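PDB 3F0Y: fiber protein from Human adenovirus 14, which forms the trimeric knob at the tip of the viral fiber and probably attaches the virus to its receptor on the host cell. Local coordinates for residues A[29-34]-A[63-68]; A[79-84]-A[163-168]; A[171-176]-A[201-206]. All blocks are in the same frame, centred on the assembly; numbering follows the deposited sequence.

Interaction 1 (A[29-34]-A[63-68])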
loop_
_atom_site.group_PDB
_atom_site.type_symbol
_atom_site.label_atom_id
_atom_site.label_comp_id
_atom_site.label_asym_id
_atom_site.label_seq_id
_atom_site.Cartn_x
_atom_site.Cartn_y
_atom_site.Cartn_z
ATOM N N GLN A 29 20.148 7.112 -15.160
ATOM C CA GLN A 29 20.626 6.259 -16.245
ATOM C C GLN A 29 20.229 4.816 -15.936
ATOM O O GLN A 29 20.951 4.090 -15.249
ATOM C CB GLN A 29 22.143 6.385 -16.414
ATOM C CG GLN A 29 22.696 5.588 -17.595
ATOM C CD GLN A 29 24.171 5.841 -17.848
ATOM O OE1 GLN A 29 24.702 6.902 -17.517
ATOM N NE2 GLN A 29 24.840 4.862 -18.444
ATOM N N MET A 30 19.065 4.420 -16.442
ATOM C CA MET A 30 18.502 3.101 -16.171
ATOM C C MET A 30 19.184 1.996 -16.976
ATOM O O MET A 30 19.584 0.975 -16.418
ATOM C CB MET A 30 17.000 3.105 -16.474
ATOM C CG MET A 30 16.250 1.915 -15.905
ATOM S SD MET A 30 16.056 2.013 -14.120
ATOM C CE MET A 30 14.748 3.230 -13.997
ATOM N N MET A 31 19.311 2.198 -18.285
ATOM C CA MET A 31 19.810 1.150 -19.178
ATOM C C MET A 31 21.335 1.107 -19.217
ATOM O O MET A 31 21.998 2.146 -19.165
ATOM C CB MET A 31 19.274 1.357 -20.592
ATOM C CG MET A 31 17.764 1.390 -20.680
ATOM S SD MET A 31 17.178 1.502 -22.377
ATOM C CE MET A 31 17.795 3.107 -22.861
ATOM N N ASP A 32 21.881 -0.102 -19.322
ATOM C CA ASP A 32 23.328 -0.298 -19.412
ATOM C C ASP A 32 23.858 0.256 -20.737
ATOM O O ASP A 32 24.945 0.841 -20.784
ATOM C CB ASP A 32 23.679 -1.787 -19.276
ATOM C CG ASP A 32 25.091 -2.017 -18.745
ATOM O OD1 ASP A 32 26.011 -1.252 -19.105
ATOM O OD2 ASP A 32 25.280 -2.976 -17.965
ATOM N N SER A 33 23.078 0.087 -21.802
ATOM C CA SER A 33 23.451 0.576 -23.133
ATOM C C SER A 33 23.535 2.104 -23.223
ATOM O O SER A 33 24.207 2.632 -24.109
ATOM C CB SER A 33 22.463 0.061 -24.183
ATOM O OG SER A 33 21.165 0.587 -23.966
ATOM N N SER A 34 22.854 2.807 -22.317
ATOM C CA SER A 34 22.874 4.269 -22.302
ATOM C C SER A 34 24.232 4.811 -21.864
ATOM O O SER A 34 24.932 4.183 -21.068
ATOM C CB SER A 34 21.782 4.811 -21.377
ATOM O OG SER A 34 20.499 4.447 -21.845
ATOM N N ASN A 63 14.966 7.746 -26.442
ATOM C CA ASN A 63 14.210 6.959 -27.410
ATOM C C ASN A 63 14.315 5.463 -27.129
ATOM O O ASN A 63 13.306 4.758 -27.117
ATOM C CB ASN A 63 14.687 7.250 -28.834
ATOM C CG ASN A 63 13.910 6.467 -29.876
ATOM O OD1 ASN A 63 14.484 5.685 -30.637
ATOM N ND2 ASN A 63 12.595 6.658 -29.903
ATOM N N ASN A 64 15.537 4.989 -26.897
ATOM C CA ASN A 64 15.775 3.568 -26.646
ATOM C C ASN A 64 15.050 3.052 -25.409
ATOM O O ASN A 64 14.547 1.928 -25.409
ATOM C CB ASN A 64 17.276 3.279 -26.534
ATOM C CG ASN A 64 17.978 3.285 -27.884
ATOM O OD1 ASN A 64 17.342 3.410 -28.932
ATOM N ND2 ASN A 64 19.298 3.143 -27.862
ATOM N N PHE A 65 14.996 3.869 -24.359
ATOM C CA PHE A 65 14.258 3.499 -23.153
ATOM C C PHE A 65 12.753 3.486 -23.408
ATOM O O PHE A 65 12.061 2.546 -23.016
ATOM C CB PHE A 65 14.580 4.438 -21.992
ATOM C CG PHE A 65 13.928 4.036 -20.702
ATOM C CD1 PHE A 65 14.418 2.964 -19.971
ATOM C CD2 PHE A 65 12.811 4.710 -20.233
ATOM C CE1 PHE A 65 13.813 2.578 -18.782
ATOM C CE2 PHE A 65 12.199 4.331 -19.043
ATOM C CZ PHE A 65 12.704 3.264 -18.316
ATOM N N ASN A 66 12.254 4.532 -24.060
ATOM C CA ASN A 66 10.836 4.624 -24.397
ATOM C C ASN A 66 10.376 3.505 -25.326
ATOM O O ASN A 66 9.244 3.035 -25.221
ATOM C CB ASN A 66 10.516 5.987 -25.022
ATOM C CG ASN A 66 10.519 7.110 -24.002
ATOM O OD1 ASN A 66 10.282 6.884 -22.817
ATOM N ND2 ASN A 66 10.776 8.327 -24.460
ATOM N N MET A 67 11.264 3.070 -26.217
ATOM C CA MET A 67 10.946 1.993 -27.153
ATOM C C MET A 67 10.960 0.601 -26.515
ATOM O O MET A 67 10.584 -0.371 -27.167
ATOM C CB MET A 67 11.897 2.031 -28.354
ATOM C CG MET A 67 11.615 3.175 -29.321
ATOM S SD MET A 67 9.996 3.069 -30.107
ATOM C CE MET A 67 10.216 1.619 -31.137
ATOM N N LEU A 68 11.379 0.498 -25.252
ATOM C CA LEU A 68 11.307 -0.775 -24.526
ATOM C C LEU A 68 9.867 -1.285 -24.438
ATOM O O LEU A 68 9.636 -2.490 -24.346
ATOM C CB LEU A 68 11.904 -0.653 -23.119
ATOM C CG LEU A 68 13.401 -0.352 -23.012
ATOM C CD1 LEU A 68 13.813 -0.287 -21.550
ATOM C CD2 LEU A 68 14.244 -1.380 -23.760
HETATM O O HOH W 1 20.620 3.188 -25.271
#
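M31 and F65 bring the two backbones to their nearest point, with CA atoms 7.2 Å apart, where the irregular 29-34 loop passes the short helix 63-66 at one end of the knob's antiparallel beta-sandwich. The join is a Met-aromatic contact of the edge-on kind, and no hydrogen bond runs directly between the segments. SD is carried out from the M31 backbone by a chi2 of -175°, and the chain then bends at chi3, placing CE against the backbone N of F65. CE lies 3.3 Å from F65 N and also touches the CB atoms of N64 and F65. The sulfur sits beside the ring and not above it: SD is 5.3 Å from the F65 centroid and 85° off the ring normal, while CG of M31 meets the ring edge near its plane. M30 approaches the same ring obliquely, its CG 3.8 Å from F65 CE1. From the next turn of the chain L68 adds its CD1, 3.9 Å from M31 SD, so that the sulfur has the ring edge of F65 and the CD1 methyl of L68 as neighbours. The F65 ring also meets the ring of F76, on strand 73-82, edge to face, and S62 OG accepts the F65 backbone N-H. Toward the exposed side the packing gives way to a polar bridge. One water lies 3.0 Å from S33 OG and accepts a hydrogen bond from N64 ND2 at 2.9 Å.

Interaction 2 (A[79-84]-A[163-168])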
loop_
_atom_site.group_PDB
_atom_site.type_symbol
_atom_site.label_atom_id
_atom_site.label_comp_id
_atom_site.label_asym_id
_atom_site.label_seq_id
_atom_site.Cartn_x
_atom_site.Cartn_y
_atom_site.Cartn_z
ATOM N N GLU A 79 19.317 0.857 -9.454
ATOM C CA GLU A 79 20.174 0.514 -8.327
ATOM C C GLU A 79 20.551 1.790 -7.586
ATOM O O GLU A 79 21.172 2.683 -8.161
ATOM C CB GLU A 79 21.445 -0.181 -8.809
ATOM C CG GLU A 79 21.221 -1.550 -9.425
ATOM C CD GLU A 79 22.525 -2.263 -9.717
ATOM O OE1 GLU A 79 23.410 -1.649 -10.348
ATOM O OE2 GLU A 79 22.670 -3.437 -9.313
ATOM N N LEU A 80 20.170 1.869 -6.314
ATOM C CA LEU A 80 20.442 3.044 -5.494
ATOM C C LEU A 80 21.372 2.650 -4.355
ATOM O O LEU A 80 21.004 1.854 -3.493
ATOM C CB LEU A 80 19.140 3.630 -4.942
ATOM C CG LEU A 80 18.015 3.861 -5.956
ATOM C CD1 LEU A 80 16.796 4.433 -5.257
ATOM C CD2 LEU A 80 18.464 4.772 -7.093
ATOM N N PHE A 81 22.580 3.204 -4.372
ATOM C CA PHE A 81 23.586 2.929 -3.355
ATOM C C PHE A 81 23.797 4.168 -2.497
ATOM O O PHE A 81 23.871 5.283 -3.014
ATOM C CB PHE A 81 24.899 2.505 -4.011
ATOM C CG PHE A 81 24.771 1.276 -4.869
ATOM C CD1 PHE A 81 24.755 1.373 -6.252
ATOM C CD2 PHE A 81 24.639 0.026 -4.288
ATOM C CE1 PHE A 81 24.625 0.240 -7.042
ATOM C CE2 PHE A 81 24.511 -1.111 -5.069
ATOM C CZ PHE A 81 24.504 -1.005 -6.450
ATOM N N PHE A 82 23.890 3.957 -1.187
ATOM C CA PHE A 82 24.035 5.045 -0.228
ATOM C C PHE A 82 25.212 4.771 0.702
ATOM O O PHE A 82 25.477 3.621 1.059
ATOM C CB PHE A 82 22.757 5.203 0.596
ATOM C CG PHE A 82 21.513 5.379 -0.232
ATOM C CD1 PHE A 82 20.832 4.275 -0.728
ATOM C CD2 PHE A 82 21.013 6.647 -0.500
ATOM C CE1 PHE A 82 19.679 4.432 -1.491
ATOM C CE2 PHE A 82 19.860 6.812 -1.262
ATOM C CZ PHE A 82 19.194 5.704 -1.757
ATOM N N ASP A 83 25.912 5.833 1.094
ATOM C CA ASP A 83 27.036 5.709 2.025
ATOM C C ASP A 83 26.540 5.594 3.468
ATOM O O ASP A 83 25.333 5.631 3.720
ATOM C CB ASP A 83 28.026 6.877 1.854
ATOM C CG ASP A 83 27.406 8.239 2.137
ATOM O OD1 ASP A 83 26.421 8.325 2.901
ATOM O OD2 ASP A 83 27.925 9.235 1.592
ATOM N N SER A 84 27.477 5.465 4.409
ATOM C CA SER A 84 27.152 5.280 5.827
ATOM C C SER A 84 26.334 6.421 6.449
ATOM O O SER A 84 25.713 6.233 7.494
ATOM C CB SER A 84 28.436 5.070 6.639
ATOM O OG SER A 84 29.288 6.197 6.544
ATOM N N ARG A 163 23.630 -7.216 -0.784
ATOM C CA ARG A 163 24.989 -7.253 -1.312
ATOM C C ARG A 163 25.479 -5.850 -1.686
ATOM O O ARG A 163 24.778 -5.088 -2.351
ATOM C CB ARG A 163 25.073 -8.255 -2.479
ATOM C CG ARG A 163 25.304 -7.693 -3.874
ATOM C CD ARG A 163 25.212 -8.799 -4.928
ATOM N NE ARG A 163 23.977 -8.705 -5.706
ATOM C CZ ARG A 163 23.812 -7.935 -6.783
ATOM N NH1 ARG A 163 24.803 -7.174 -7.239
ATOM N NH2 ARG A 163 22.644 -7.925 -7.412
ATOM N N ALA A 164 26.672 -5.506 -1.211
ATOM C CA ALA A 164 27.298 -4.223 -1.519
ATOM C C ALA A 164 28.246 -4.399 -2.696
ATOM O O ALA A 164 28.745 -5.498 -2.934
ATOM C CB ALA A 164 28.049 -3.697 -0.306
ATOM N N ILE A 165 28.487 -3.316 -3.432
ATOM C CA ILE A 165 29.381 -3.347 -4.597
ATOM C C ILE A 165 30.709 -2.616 -4.361
ATOM O O ILE A 165 31.642 -2.755 -5.152
ATOM C CB ILE A 165 28.694 -2.772 -5.864
ATOM C CG1 ILE A 165 28.296 -1.303 -5.674
ATOM C CG2 ILE A 165 27.469 -3.603 -6.222
ATOM C CD1 ILE A 165 27.873 -0.629 -6.961
ATOM N N ARG A 166 30.780 -1.835 -3.285
ATOM C CA ARG A 166 31.994 -1.103 -2.928
ATOM C C ARG A 166 32.024 -0.894 -1.414
ATOM O O ARG A 166 30.978 -0.916 -0.758
ATOM C CB ARG A 166 32.041 0.236 -3.672
ATOM C CG ARG A 166 33.444 0.815 -3.832
ATOM C CD ARG A 166 33.494 1.930 -4.873
ATOM N NE ARG A 166 32.783 3.135 -4.446
ATOM C CZ ARG A 166 32.735 4.278 -5.130
ATOM N NH1 ARG A 166 33.357 4.402 -6.295
ATOM N NH2 ARG A 166 32.060 5.313 -4.644
ATOM N N ALA A 167 33.223 -0.688 -0.869
ATOM C CA ALA A 167 33.422 -0.593 0.585
ATOM C C ALA A 167 32.573 0.491 1.255
ATOM O O ALA A 167 32.150 0.330 2.402
ATOM C CB ALA A 167 34.898 -0.369 0.904
ATOM N N ASP A 168 32.325 1.583 0.539
ATOM C CA ASP A 168 31.559 2.707 1.082
ATOM C C ASP A 168 30.048 2.605 0.845
ATOM O O ASP A 168 29.315 3.528 1.184
ATOM C CB ASP A 168 32.085 4.035 0.518
ATOM C CG ASP A 168 31.938 4.134 -0.988
ATOM O OD1 ASP A 168 31.759 3.081 -1.637
ATOM O OD2 ASP A 168 32.003 5.261 -1.521
HETATM O O HOH W 2 25.068 -4.217 -8.476
HETATM O O HOH W 3 30.146 4.711 3.613
#
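F81 and I165 cross at about a right angle, the aliphatic chain coming down on one face of the ring in a CH-pi contact. This joins the end of strand 73-82, an outermost strand of one sheet of the knob's beta-sandwich, to the irregular loop that precedes strand 171-180. I165 CD1 lies 3.6 Å from the F81 centroid and 22° off the ring normal, offset toward the rim, where CE1 and CZ are its nearest ring atoms. A chi1 of 61° places I165 CG1 between the backbone N and the carbonyl carbon; CG1 and CG2 then reach the CE2 and CZ side of the same ring. With CD1, CG1 and CG2 together, the exposed I165 covers part of one side of the buried F81 ring. R174 of the neighbouring strand also packs on both side chains. Polar links flank the apolar centre. On one flank a water donates to E79 OE2 at 2.7 Å and weakly accepts from R163 NH1, while E79 OE2 is also salt-bridged to R174. On the other, D168 O makes a CA-H...O contact with D83 CA at 3.3 Å, and a second water spans from S84 N to D168 O. The D83 carboxylate turns elsewhere, its OD1 accepting from N87 N. Within the loop, R166 grips the D168 carboxylate side-on, using NE and NH2 for one oxygen each. The straighter of the two bonds runs from R166 NE to D168 OD1, 3.0 Å long with an angle of 166° at the hydrogen.

Interaction 3 (A[171-176]-A[201-206])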
loop_
_atom_site.group_PDB
_atom_site.type_symbol
_atom_site.label_atom_id
_atom_site.label_comp_id
_atom_site.label_asym_id
_atom_site.label_seq_id
_atom_site.Cartn_x
_atom_site.Cartn_y
_atom_site.Cartn_z
ATOM N N TYR A 171 24.181 1.094 2.308
ATOM C CA TYR A 171 22.771 0.762 2.081
ATOM C C TYR A 171 22.467 0.657 0.594
ATOM O O TYR A 171 23.052 1.379 -0.217
ATOM C CB TYR A 171 21.859 1.810 2.721
ATOM C CG TYR A 171 22.191 2.081 4.168
ATOM C CD1 TYR A 171 23.002 3.155 4.527
ATOM C CD2 TYR A 171 21.718 1.248 5.176
ATOM C CE1 TYR A 171 23.317 3.402 5.854
ATOM C CE2 TYR A 171 22.029 1.486 6.505
ATOM C CZ TYR A 171 22.830 2.562 6.838
ATOM O OH TYR A 171 23.138 2.794 8.156
ATOM N N CYS A 172 21.549 -0.245 0.244
ATOM C CA CYS A 172 21.168 -0.464 -1.150
ATOM C C CYS A 172 19.659 -0.605 -1.310
ATOM O O CYS A 172 18.989 -1.241 -0.490
ATOM C CB CYS A 172 21.833 -1.729 -1.702
ATOM S SG CYS A 172 23.583 -1.874 -1.350
ATOM N N ILE A 173 19.138 -0.000 -2.374
ATOM C CA ILE A 173 17.782 -0.247 -2.836
ATOM C C ILE A 173 17.872 -0.533 -4.331
ATOM O O ILE A 173 18.266 0.332 -5.108
ATOM C CB ILE A 173 16.857 0.966 -2.600
ATOM C CG1 ILE A 173 16.829 1.354 -1.118
ATOM C CG2 ILE A 173 15.447 0.658 -3.084
ATOM C CD1 ILE A 173 16.022 2.607 -0.836
ATOM N N ARG A 174 17.535 -1.759 -4.717
ATOM C CA ARG A 174 17.535 -2.160 -6.119
ATOM C C ARG A 174 16.105 -2.460 -6.536
ATOM O O ARG A 174 15.494 -3.395 -6.027
ATOM C CB ARG A 174 18.405 -3.397 -6.321
ATOM C CG ARG A 174 19.884 -3.181 -6.046
ATOM C CD ARG A 174 20.677 -4.406 -6.461
ATOM N NE ARG A 174 22.126 -4.230 -6.343
ATOM C CZ ARG A 174 22.859 -4.569 -5.283
ATOM N NH1 ARG A 174 22.300 -5.093 -4.196
ATOM N NH2 ARG A 174 24.172 -4.374 -5.314
ATOM N N ILE A 175 15.577 -1.656 -7.455
ATOM C CA ILE A 175 14.197 -1.784 -7.911
ATOM C C ILE A 175 14.198 -2.263 -9.355
ATOM O O ILE A 175 14.684 -1.562 -10.239
ATOM C CB ILE A 175 13.446 -0.438 -7.828
ATOM C CG1 ILE A 175 13.647 0.216 -6.456
ATOM C CG2 ILE A 175 11.964 -0.641 -8.101
ATOM C CD1 ILE A 175 13.117 1.633 -6.379
ATOM N N THR A 176 13.653 -3.456 -9.584
ATOM C CA THR A 176 13.636 -4.068 -10.910
ATOM C C THR A 176 12.220 -4.124 -11.463
ATOM O O THR A 176 11.347 -4.766 -10.882
ATOM C CB THR A 176 14.196 -5.503 -10.874
ATOM O OG1 THR A 176 15.558 -5.475 -10.435
ATOM C CG2 THR A 176 14.126 -6.152 -12.258
ATOM N N PHE A 201 5.943 0.820 -1.735
ATOM C CA PHE A 201 6.332 -0.272 -0.856
ATOM C C PHE A 201 6.835 0.271 0.468
ATOM O O PHE A 201 7.101 1.469 0.605
ATOM C CB PHE A 201 7.371 -1.189 -1.512
ATOM C CG PHE A 201 8.675 -0.516 -1.839
ATOM C CD1 PHE A 201 9.784 -0.684 -1.020
ATOM C CD2 PHE A 201 8.805 0.256 -2.986
ATOM C CE1 PHE A 201 10.995 -0.078 -1.331
ATOM C CE2 PHE A 201 10.012 0.865 -3.301
ATOM C CZ PHE A 201 11.108 0.697 -2.471
ATOM N N TYR A 202 6.952 -0.630 1.436
ATOM C CA TYR A 202 7.313 -0.261 2.797
ATOM C C TYR A 202 8.493 -1.089 3.281
ATOM O O TYR A 202 8.648 -2.250 2.905
ATOM C CB TYR A 202 6.110 -0.448 3.725
ATOM C CG TYR A 202 4.824 0.081 3.136
ATOM C CD1 TYR A 202 4.315 1.319 3.514
ATOM C CD2 TYR A 202 4.130 -0.648 2.173
ATOM C CE1 TYR A 202 3.141 1.806 2.960
ATOM C CE2 TYR A 202 2.961 -0.173 1.617
ATOM C CZ TYR A 202 2.471 1.052 2.012
ATOM O OH TYR A 202 1.307 1.518 1.453
ATOM N N TYR A 203 9.332 -0.474 4.105
ATOM C CA TYR A 203 10.432 -1.189 4.716
ATOM C C TYR A 203 10.779 -0.595 6.071
ATOM O O TYR A 203 10.532 0.586 6.326
ATOM C CB TYR A 203 11.655 -1.246 3.790
ATOM C CG TYR A 203 12.263 0.082 3.384
ATOM C CD1 TYR A 203 13.101 0.782 4.247
ATOM C CD2 TYR A 203 12.039 0.613 2.116
ATOM C CE1 TYR A 203 13.681 1.989 3.869
ATOM C CE2 TYR A 203 12.615 1.819 1.727
ATOM C CZ TYR A 203 13.435 2.501 2.610
ATOM O OH TYR A 203 14.010 3.692 2.231
ATOM N N ILE A 204 11.332 -1.440 6.934
ATOM C CA ILE A 204 11.730 -1.036 8.273
ATOM C C ILE A 204 12.973 -0.175 8.145
ATOM O O ILE A 204 13.964 -0.588 7.540
ATOM C CB ILE A 204 12.018 -2.252 9.170
ATOM C CG1 ILE A 204 10.743 -3.077 9.369
ATOM C CG2 ILE A 204 12.573 -1.802 10.517
ATOM C CD1 ILE A 204 10.980 -4.428 9.998
ATOM N N ARG A 205 12.922 1.026 8.703
ATOM C CA ARG A 205 14.001 1.974 8.484
ATOM C C ARG A 205 15.128 1.853 9.504
ATOM O O ARG A 205 14.930 1.418 10.642
ATOM C CB ARG A 205 13.479 3.411 8.387
ATOM C CG ARG A 205 12.759 3.964 9.598
ATOM C CD ARG A 205 12.069 5.269 9.215
ATOM N NE ARG A 205 11.429 5.964 10.327
ATOM C CZ ARG A 205 12.079 6.594 11.306
ATOM N NH1 ARG A 205 13.405 6.625 11.337
ATOM N NH2 ARG A 205 11.395 7.198 12.268
ATOM N N GLU A 206 16.323 2.216 9.048
ATOM C CA GLU A 206 17.519 2.262 9.875
ATOM C C GLU A 206 17.343 3.355 10.924
ATOM O O GLU A 206 16.551 4.278 10.737
ATOM C CB GLU A 206 18.728 2.560 8.976
ATOM C CG GLU A 206 20.096 2.625 9.653
ATOM C CD GLU A 206 20.746 1.269 9.858
ATOM O OE1 GLU A 206 20.038 0.242 9.876
ATOM O OE2 GLU A 206 21.985 1.233 10.005
#
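Y171 and E206 meet because their torsions turn the two side chains toward each other, Y171 from its strand and E206 from the loop just after strand 201-204: CG of Y171 stands anti to its carbonyl carbon (chi1 -51°), and CG of E206 anti to its backbone N, with a bend at chi2 (83°) that swings the carboxyl carbon toward the phenol. The hydroxyl of Y171 donates to E206 OE2 over 2.7 Å. That oxygen lies at the edge of the tyrosine ring, near its plane, yet the hydroxyl approaches from above the carboxylate plane; ring and carboxylate are 76° apart. This polar pair closes one end of a face-to-face packing of the two sheets of the knob's beta-sandwich. Strands 171-176 and 201-204 run nearly antiparallel on different sheets, their axes 11.9 Å apart, so side chains and not backbone bonds fill the gap. I173 crosses Y203 at about a right angle, its CD1 3.8 Å from Y203 OH, and that hydroxyl is bonded to F118 O. Further along, I173 CG2 reaches F201 CZ at 4.4 Å, and I175 CD1 comes equally close to F201 CE2, both oblique to the ring. V56 and A54 of strand 51-60 add to this layer. On the side of strand 201-204 turned away from this core, I204 packs on V21 of a neighbouring subunit. The chemistry changes along the interface, from branched aliphatics against aromatics to a buried phenol paired with a carboxylate. E206 OE1 accepts from T122 N, and K116 makes a long, weak ion pair with OE2, so both carboxylate oxygens have partners; together these would tend to stabilise the negative charge of the glutamate where the sandwich closes.

In the fold
The three contacts follow one another in series along the chain, each closing before the next opens. Interactions 2 and 3 are neighbours, with centres 12 Å apart: strands 73-82 and 171-180 lie side by side in one sheet, and probable backbone hydrogen bonds from L80 N to I173 O and from F82 N to Y171 O connect them directly. Interaction 1 stands 23 Å from each, on the opposite side of the chain's centre from interaction 3, although helix 63-66 leads on to strand 73-82. Interaction 3 joins the two sheets of the sandwich; interaction 2 sets a loop against the edge of one of them, and interaction 1 packs a loop on the short helix at the far side, while strand 199-204 carries the fold to the trimer interface.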